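Local structure of cellulosomal scaffoldin (1TYJ) at residues G1-V12 with Y159-K170. The protein probably anchors dockerin-bearing partners in the cellulosome of Bacteroides cellulosolvens, through this type-II cohesin module of the scaffoldin. Residues are numbered along the deposited sequence; the frame is centred on the assembly and turned at random.
Sequences GSVLTAIDNDKV and YKVVQPGLIYPK. With EDO (1,2-ethanediol), chain B.
Parallel pairing of the first and last strands closes one side of the cohesin beta sandwich, and it comes in two short ladders. In the first, S2 pairs with K160 and V3 with V161. V3 N donates to K160 O (2.9 Å), and V162 N reaches V3 O almost straight (2.8 Å, 169° at the hydrogen). In the second, D10 O accepts from Y168 N (2.8 Å), and Y168 O from V12 N. Between them the register slips by one residue and waters bridge the segments. One water takes the T5 N hydrogen, donates to V162 O and bonds T5 OG1. A second joins T5 OG1 to G165 N. T5 holds OG1 between its backbone N and carbonyl carbon (chi1 68°), which brings it against P164 CA and lets it meet both waters. I7 CD1 packs on G165 O, while its CG2 meets I167 CG2 at 4.2 Å. On the inner side, V3 CG2 lies obliquely against Y159 CE1 (4.0 Å). The Y159 hydroxyl bonds T144, and V3 also packs on L146 of strand 144-148. In the second ladder, the Y168 ring lies beside the D10 carboxylate, with planes 11° apart. D10 OD1 sits in the ring plane, 3.9 Å from Y168 CE1, and a third water ties it to L166 O. An alanine in place of Y168 would take away the ring edge beside D10 and would probably leave its carboxylate freer to turn. The K11 chain bends at chi3 and chi4, and NZ donates a hydrogen bond to P169 O (2.9 Å). K170 runs along K11 and V12, and its amine forms a salt bridge with D16. The paired termini thus pass from one sheet to the other, as is typical of the cohesin jelly-roll sandwich.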
loop_
_atom_site.group_PDB
_atom_site.type_symbol
_atom_site.label_atom_id
_atom_site.label_comp_id
_atom_site.label_asym_id
_atom_site.label_seq_id
_atom_site.Cartn_x
_atom_site.Cartn_y
_atom_site.Cartn_z
ATOM N N GLY A 1 -2.079 -4.799 -16.266
ATOM C CA GLY A 1 -1.100 -4.824 -15.106
ATOM C C GLY A 1 -1.789 -5.217 -13.820
ATOM O O GLY A 1 -2.932 -5.689 -13.814
ATOM N N SER A 2 -1.098 -5.039 -12.699
ATOM C CA SER A 2 -1.667 -5.471 -11.431
ATOM C C SER A 2 -1.123 -4.647 -10.284
ATOM O O SER A 2 -0.070 -4.049 -10.403
ATOM C CB SER A 2 -1.342 -6.945 -11.101
ATOM O OG SER A 2 0.023 -7.230 -11.251
ATOM N N VAL A 3 -1.880 -4.620 -9.195
ATOM C CA VAL A 3 -1.339 -4.275 -7.878
ATOM C C VAL A 3 -1.177 -5.616 -7.193
ATOM O O VAL A 3 -2.098 -6.463 -7.223
ATOM C CB VAL A 3 -2.322 -3.381 -7.095
ATOM C CG1 VAL A 3 -1.842 -3.220 -5.640
ATOM C CG2 VAL A 3 -2.492 -2.038 -7.793
ATOM N N LEU A 4 -0.007 -5.858 -6.607
ATOM C CA LEU A 4 0.185 -7.140 -5.937
ATOM C C LEU A 4 1.158 -6.995 -4.797
ATOM O O LEU A 4 1.867 -5.977 -4.707
ATOM C CB LEU A 4 0.649 -8.205 -6.924
ATOM C CG LEU A 4 2.064 -8.087 -7.481
ATOM C CD1 LEU A 4 2.391 -9.350 -8.299
ATOM C CD2 LEU A 4 2.278 -6.876 -8.343
ATOM N N THR A 5 1.179 -7.995 -3.922
ATOM C CA THR A 5 1.922 -7.859 -2.653
ATOM C C THR A 5 2.793 -9.040 -2.312
ATOM O O THR A 5 2.649 -10.120 -2.889
ATOM C CB THR A 5 0.958 -7.578 -1.467
ATOM O OG1 THR A 5 0.127 -8.734 -1.182
ATOM C CG2 THR A 5 0.065 -6.383 -1.789
ATOM N N ALA A 6 3.688 -8.817 -1.351
ATOM C CA ALA A 6 4.561 -9.881 -0.834
ATOM C C ALA A 6 4.588 -9.726 0.665
ATOM O O ALA A 6 4.578 -8.592 1.194
ATOM C CB ALA A 6 5.971 -9.750 -1.379
ATOM N N ILE A 7 4.611 -10.872 1.338
ATOM C CA ILE A 7 4.707 -10.939 2.802
ATOM C C ILE A 7 6.093 -11.486 3.169
ATOM O O ILE A 7 6.515 -12.516 2.635
ATOM C CB ILE A 7 3.567 -11.828 3.375
ATOM C CG1 ILE A 7 2.219 -11.183 3.072
ATOM C CG2 ILE A 7 3.763 -12.040 4.871
ATOM C CD1 ILE A 7 1.017 -12.070 3.444
ATOM N N ASP A 8 6.815 -10.803 4.068
ATOM C CA ASP A 8 8.207 -11.223 4.347
ATOM C C ASP A 8 8.271 -12.515 5.124
ATOM O O ASP A 8 9.055 -13.404 4.772
ATOM C CB ASP A 8 9.058 -10.126 5.004
ATOM C CG ASP A 8 8.445 -9.533 6.286
ATOM O OD1 ASP A 8 7.306 -9.848 6.684
ATOM O OD2 ASP A 8 9.166 -8.699 6.893
ATOM N N ASN A 9 7.440 -12.619 6.160
ATOM C CA ASN A 9 7.368 -13.877 6.908
ATOM C C ASN A 9 5.941 -14.199 7.358
ATOM O O ASN A 9 5.306 -13.421 8.062
ATOM C CB ASN A 9 8.412 -13.925 8.024
ATOM C CG ASN A 9 8.716 -12.545 8.613
ATOM O OD1 ASN A 9 9.837 -12.059 8.500
ATOM N ND2 ASN A 9 7.707 -11.907 9.235
ATOM N N ASP A 10 5.469 -15.311 6.785
ATOM C CA ASP A 10 4.186 -16.008 6.872
ATOM C C ASP A 10 3.779 -16.432 8.244
ATOM O O ASP A 10 2.583 -16.623 8.507
ATOM C CB ASP A 10 4.420 -17.421 6.195
ATOM C CG ASP A 10 4.014 -17.468 4.795
ATOM O OD1 ASP A 10 2.848 -17.782 4.516
ATOM O OD2 ASP A 10 4.881 -17.219 3.943
ATOM N N LYS A 11 4.782 -16.691 9.079
ATOM C CA LYS A 11 4.535 -17.352 10.377
ATOM C C LYS A 11 5.007 -16.393 11.448
ATOM O O LYS A 11 6.176 -15.984 11.452
ATOM C CB LYS A 11 5.313 -18.666 10.493
ATOM C CG LYS A 11 4.796 -19.752 9.607
ATOM C CD LYS A 11 5.215 -21.135 10.127
ATOM C CE LYS A 11 4.075 -22.118 9.974
ATOM N NZ LYS A 11 2.925 -21.966 10.969
ATOM N N VAL A 12 4.094 -16.027 12.339
ATOM C CA VAL A 12 4.394 -14.993 13.318
ATOM C C VAL A 12 3.909 -15.342 14.715
ATOM O O VAL A 12 2.894 -15.991 14.880
ATOM C CB VAL A 12 3.741 -13.651 12.934
ATOM C CG1 VAL A 12 4.508 -12.994 11.819
ATOM C CG2 VAL A 12 2.304 -13.876 12.523
ATOM N N TYR A 159 -6.270 -3.006 -15.169
ATOM C CA TYR A 159 -5.496 -3.707 -14.154
ATOM C C TYR A 159 -6.357 -4.404 -13.143
ATOM O O TYR A 159 -7.577 -4.147 -13.012
ATOM C CB TYR A 159 -4.473 -2.777 -13.455
ATOM C CG TYR A 159 -5.078 -1.828 -12.474
ATOM C CD1 TYR A 159 -5.027 -2.088 -11.103
ATOM C CD2 TYR A 159 -5.683 -0.645 -12.909
ATOM C CE1 TYR A 159 -5.554 -1.179 -10.197
ATOM C CE2 TYR A 159 -6.241 0.276 -12.009
ATOM C CZ TYR A 159 -6.170 0.003 -10.663
ATOM O OH TYR A 159 -6.708 0.884 -9.778
ATOM N N LYS A 160 -5.719 -5.324 -12.436
ATOM C CA LYS A 160 -6.398 -6.092 -11.405
ATOM C C LYS A 160 -5.671 -5.912 -10.074
ATOM O O LYS A 160 -4.493 -5.612 -10.050
ATOM C CB LYS A 160 -6.387 -7.574 -11.752
ATOM C CG LYS A 160 -5.014 -8.227 -11.708
ATOM C CD LYS A 160 -5.102 -9.733 -11.955
ATOM C CE LYS A 160 -3.975 -10.245 -12.865
ATOM N NZ LYS A 160 -2.716 -10.587 -12.156
ATOM N N VAL A 161 -6.398 -6.091 -8.988
ATOM C CA VAL A 161 -5.789 -6.014 -7.657
ATOM C C VAL A 161 -5.708 -7.428 -7.104
ATOM O O VAL A 161 -6.742 -8.084 -6.898
ATOM C CB VAL A 161 -6.628 -5.085 -6.732
ATOM C CG1 VAL A 161 -6.106 -5.084 -5.278
ATOM C CG2 VAL A 161 -6.686 -3.677 -7.314
ATOM N N VAL A 162 -4.493 -7.911 -6.871
ATOM C CA VAL A 162 -4.309 -9.241 -6.286
ATOM C C VAL A 162 -4.285 -9.102 -4.773
ATOM O O VAL A 162 -3.396 -8.473 -4.220
ATOM C CB VAL A 162 -3.049 -9.924 -6.784
ATOM C CG1 VAL A 162 -2.947 -11.399 -6.224
ATOM C CG2 VAL A 162 -3.027 -9.909 -8.353
ATOM N N GLN A 163 -5.280 -9.665 -4.105
ATOM C CA GLN A 163 -5.429 -9.444 -2.646
ATOM C C GLN A 163 -4.301 -10.137 -1.877
ATOM O O GLN A 163 -3.856 -11.210 -2.280
ATOM C CB GLN A 163 -6.818 -9.973 -2.185
ATOM C CG GLN A 163 -8.030 -9.166 -2.720
ATOM C CD GLN A 163 -8.098 -7.735 -2.159
ATOM O OE1 GLN A 163 -7.515 -7.430 -1.090
ATOM N NE2 GLN A 163 -8.794 -6.858 -2.872
ATOM N N PRO A 164 -3.823 -9.528 -0.767
ATOM C CA PRO A 164 -2.783 -10.167 0.032
ATOM C C PRO A 164 -3.126 -11.566 0.549
ATOM O O PRO A 164 -4.330 -11.940 0.728
ATOM C CB PRO A 164 -2.622 -9.224 1.221
ATOM C CG PRO A 164 -3.001 -7.833 0.639
ATOM C CD PRO A 164 -4.194 -8.197 -0.256
ATOM N N GLY A 165 -2.074 -12.331 0.781
ATOM C CA GLY A 165 -2.243 -13.666 1.363
ATOM C C GLY A 165 -2.335 -13.690 2.880
ATOM O O GLY A 165 -2.518 -12.646 3.549
ATOM N N LEU A 166 -2.259 -14.914 3.412
ATOM C CA LEU A 166 -2.488 -15.127 4.831
ATOM C C LEU A 166 -1.215 -15.120 5.673
ATOM O O LEU A 166 -0.104 -15.355 5.180
ATOM C CB LEU A 166 -3.171 -16.490 5.032
ATOM C CG LEU A 166 -4.415 -16.815 4.212
ATOM C CD1 LEU A 166 -5.129 -18.038 4.850
ATOM C CD2 LEU A 166 -5.369 -15.725 3.999
ATOM N N ILE A 167 -1.407 -14.879 6.964
ATOM C CA ILE A 167 -0.374 -15.108 7.952
ATOM C C ILE A 167 -0.912 -16.149 8.951
ATOM O O ILE A 167 -2.136 -16.332 9.105
ATOM C CB ILE A 167 0.038 -13.787 8.687
ATOM C CG1 ILE A 167 -1.178 -13.112 9.337
ATOM C CG2 ILE A 167 0.770 -12.865 7.684
ATOM C CD1 ILE A 167 -0.823 -11.983 10.367
ATOM N N TYR A 168 0.022 -16.833 9.577
ATOM C CA TYR A 168 -0.257 -17.980 10.436
ATOM C C TYR A 168 0.537 -17.882 11.729
ATOM O O TYR A 168 1.584 -17.222 11.761
ATOM C CB TYR A 168 0.211 -19.227 9.712
ATOM C CG TYR A 168 -0.464 -19.462 8.379
ATOM C CD1 TYR A 168 0.163 -19.096 7.182
ATOM C CD2 TYR A 168 -1.733 -20.064 8.318
ATOM C CE1 TYR A 168 -0.480 -19.314 5.957
ATOM C CE2 TYR A 168 -2.358 -20.277 7.112
ATOM C CZ TYR A 168 -1.726 -19.926 5.935
ATOM O OH TYR A 168 -2.376 -20.164 4.725
ATOM N N PRO A 169 0.069 -18.556 12.789
ATOM C CA PRO A 169 0.841 -18.550 14.029
ATOM C C PRO A 169 2.091 -19.413 13.952
ATOM O O PRO A 169 2.081 -20.458 13.280
ATOM C CB PRO A 169 -0.135 -19.156 15.052
ATOM C CG PRO A 169 -1.016 -20.098 14.205
ATOM C CD PRO A 169 -1.193 -19.321 12.907
ATOM N N LYS A 170 3.150 -19.012 14.651
ATOM C CA LYS A 170 4.299 -19.886 14.852
ATOM C C LYS A 170 3.889 -21.058 15.734
ATOM O O LYS A 170 4.387 -22.177 15.589
ATOM C CB LYS A 170 5.422 -19.111 15.530
ATOM C CG LYS A 170 6.468 -18.618 14.569
ATOM C CD LYS A 170 7.233 -17.465 15.179
ATOM C CE LYS A 170 8.479 -17.088 14.383
ATOM N NZ LYS A 170 9.182 -15.895 14.993
ATOM O OXT LYS A 170 3.017 -20.892 16.595
HETATM C C1 EDO B . -2.422 -0.806 -16.618
HETATM O O1 EDO B . -1.599 -1.964 -16.455
HETATM C C2 EDO B . -2.292 -0.382 -18.067
HETATM O O2 EDO B . -0.905 -0.098 -18.303
HETATM O O HOH W 1 -1.078 -9.719 -3.352
HETATM O O HOH W 2 0.479 -11.325 -0.068
HETATM O O HOH W 3 1.147 -16.326 3.040
#